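Cobalamin biosynthesis protein CobN (Mycobacterium tuberculosis, PDB 7C6O) probably serves as the catalytic subunit of cobaltochelatase, which inserts cobalt into the corrin ring during cobalamin biosynthesis. Local coordinates at residues D935-I940 with R994-K999. Sequence-based numbering, arbitrary orientation.
Sequences DVTVRI and RIFGSK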
loop_
_atom_site.group_PDB
_atom_site.type_symbol
_atom_site.label_atom_id
_atom_site.label_comp_id
_atom_site.label_asym_id
_atom_site.label_seq_id
_atom_site.Cartn_x
_atom_site.Cartn_y
_atom_site.Cartn_z
ATOM N N ASP A 935 -17.727 6.553 21.152
ATOM C CA ASP A 935 -16.281 6.715 21.213
ATOM C C ASP A 935 -15.602 5.670 20.333
ATOM O O ASP A 935 -16.102 4.556 20.154
ATOM C CB ASP A 935 -15.792 6.596 22.658
ATOM C CG ASP A 935 -14.521 7.390 22.919
ATOM O OD1 ASP A 935 -13.948 7.956 21.965
ATOM O OD2 ASP A 935 -14.097 7.456 24.091
ATOM N N VAL A 936 -14.462 6.042 19.760
ATOM C CA VAL A 936 -13.715 5.149 18.881
ATOM C C VAL A 936 -12.239 5.210 19.248
ATOM O O VAL A 936 -11.660 6.298 19.336
ATOM C CB VAL A 936 -13.902 5.499 17.390
ATOM C CG1 VAL A 936 -13.117 4.523 16.520
ATOM C CG2 VAL A 936 -15.371 5.488 17.006
ATOM N N THR A 937 -11.636 4.045 19.463
ATOM C CA THR A 937 -10.189 3.899 19.546
ATOM C C THR A 937 -9.714 3.211 18.276
ATOM O O THR A 937 -10.242 2.159 17.902
ATOM C CB THR A 937 -9.772 3.093 20.780
ATOM O OG1 THR A 937 -10.074 3.842 21.964
ATOM C CG2 THR A 937 -8.281 2.798 20.746
ATOM N N VAL A 938 -8.735 3.813 17.608
ATOM C CA VAL A 938 -8.280 3.365 16.295
ATOM C C VAL A 938 -6.857 2.851 16.422
ATOM O O VAL A 938 -5.966 3.576 16.882
ATOM C CB VAL A 938 -8.352 4.493 15.254
ATOM C CG1 VAL A 938 -7.815 4.008 13.913
ATOM C CG2 VAL A 938 -9.778 4.998 15.112
ATOM N N ARG A 939 -6.639 1.608 16.003
ATOM C CA ARG A 939 -5.296 1.082 15.790
ATOM C C ARG A 939 -5.004 1.138 14.295
ATOM O O ARG A 939 -5.597 0.389 13.511
ATOM C CB ARG A 939 -5.163 -0.343 16.326
ATOM C CG ARG A 939 -3.857 -1.029 15.932
ATOM C CD ARG A 939 -2.622 -0.216 16.336
ATOM N NE ARG A 939 -1.391 -0.874 15.900
ATOM C CZ ARG A 939 -0.807 -1.873 16.556
ATOM N NH1 ARG A 939 -1.330 -2.320 17.691
ATOM N NH2 ARG A 939 0.306 -2.422 16.083
ATOM N N ILE A 940 -4.109 2.038 13.900
ATOM C CA ILE A 940 -3.654 2.116 12.518
ATOM C C ILE A 940 -2.411 1.251 12.379
ATOM O O ILE A 940 -1.682 1.012 13.347
ATOM C CB ILE A 940 -3.370 3.571 12.084
ATOM C CG1 ILE A 940 -2.273 4.192 12.952
ATOM C CG2 ILE A 940 -4.648 4.413 12.126
ATOM C CD1 ILE A 940 -1.874 5.597 12.531
ATOM N N ARG A 994 -6.805 9.104 20.695
ATOM C CA ARG A 994 -7.552 7.917 20.280
ATOM C C ARG A 994 -6.849 7.064 19.233
ATOM O O ARG A 994 -7.239 5.903 19.060
ATOM C CB ARG A 994 -8.931 8.314 19.732
ATOM C CG ARG A 994 -9.886 8.894 20.761
ATOM C CD ARG A 994 -10.248 7.872 21.824
ATOM N NE ARG A 994 -11.284 8.372 22.727
ATOM C CZ ARG A 994 -11.045 9.129 23.793
ATOM N NH1 ARG A 994 -9.801 9.483 24.094
ATOM N NH2 ARG A 994 -12.050 9.537 24.558
ATOM N N ILE A 995 -5.846 7.577 18.526
ATOM C CA ILE A 995 -5.230 6.879 17.403
ATOM C C ILE A 995 -3.886 6.320 17.851
ATOM O O ILE A 995 -3.005 7.070 18.289
ATOM C CB ILE A 995 -5.062 7.810 16.194
ATOM C CG1 ILE A 995 -6.380 8.521 15.880
ATOM C CG2 ILE A 995 -4.575 7.023 14.981
ATOM C CD1 ILE A 995 -6.252 9.596 14.830
ATOM N N PHE A 996 -3.720 5.007 17.727
ATOM C CA PHE A 996 -2.484 4.341 18.103
ATOM C C PHE A 996 -1.964 3.533 16.921
ATOM O O PHE A 996 -2.731 3.140 16.039
ATOM C CB PHE A 996 -2.696 3.447 19.332
ATOM C CG PHE A 996 -3.217 4.194 20.528
ATOM C CD1 PHE A 996 -2.343 4.744 21.453
ATOM C CD2 PHE A 996 -4.579 4.375 20.710
ATOM C CE1 PHE A 996 -2.820 5.448 22.549
ATOM C CE2 PHE A 996 -5.063 5.078 21.802
ATOM C CZ PHE A 996 -4.183 5.613 22.722
ATOM N N GLY A 997 -0.654 3.312 16.896
ATOM C CA GLY A 997 -0.060 2.592 15.791
ATOM C C GLY A 997 1.324 2.078 16.123
ATOM O O GLY A 997 1.783 2.161 17.263
ATOM N N SER A 998 1.981 1.535 15.097
ATOM C CA SER A 998 3.340 1.032 15.241
ATOM C C SER A 998 4.276 2.134 15.723
ATOM O O SER A 998 4.044 3.322 15.488
ATOM C CB SER A 998 3.846 0.474 13.906
ATOM O OG SER A 998 3.196 -0.740 13.567
ATOM N N LYS A 999 5.342 1.724 16.407
ATOM C CA LYS A 999 6.375 2.667 16.809
ATOM C C LYS A 999 6.896 3.411 15.582
ATOM O O LYS A 999 7.071 2.801 14.517
ATOM C CB LYS A 999 7.523 1.933 17.511
ATOM C CG LYS A 999 8.642 2.836 18.013
ATOM C CD LYS A 999 9.672 2.061 18.823
ATOM C CE LYS A 999 10.739 2.992 19.387
ATOM N NZ LYS A 999 11.771 2.270 20.185
HETATM O O HOH W 1 0.788 -1.379 13.449
#
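Asp935 meets Arg994 in a side-on salt bridge where strand 935-940 begins and just ahead of the parallel strand 995-997. The pair belongs to a mixed sheet with a parallel core, and the two strands are joined by a beta-alpha-beta crossover, its connection mostly helical. Arg994 NE gives a nearly straight bond to Asp935 OD1 at 2.8 Å. Arg994 NH2 reaches the syn lone pair of Asp935 OD2 at 3.0 Å, more bent at 137°. The carboxylate and guanidinium planes are 50° apart. Asp935 OD2 is also hydrogen-bonded to His977 ND1, so this oxygen has a second partner. Val936 O lies at the edge of the guanidinium, 3.3 Å from Arg994 CD. Thr937 CG2 touches Phe996 CD2 at 4.0 Å, on the sheet face that helix 1044-1051 covers. Val938 uses both backbone polar atoms: its N bonds to Arg994 O, and its O receives Phe996 N. The Val938 side chain points to the other face, as does that of Ile995, where helices 896-905 and 949-963 pack. Arg939 shares the Phe996 face. With CG anti to the backbone N (chi1 171°) and a bend at chi2, its chain runs past Phe996 O and Gly997 CA. Tyr1026 makes a cation-pi contact with this arginine. Ile940 N closes the backbone pairing on Phe996 O at 2.8 Å. Both methyls of Ile940, CG2 and CD1, lie 3.9 Å from Ile995 CG2. At the far end, Ser998 OG has its protein partner in Gly1004 O. A water in the guanidinium plane of Arg939 accepts from Arg939 NH2 at 2.9 Å and gives a weak bond to Ile940 O; its link to Ser998 OG is unusually short and so somewhat doubtful.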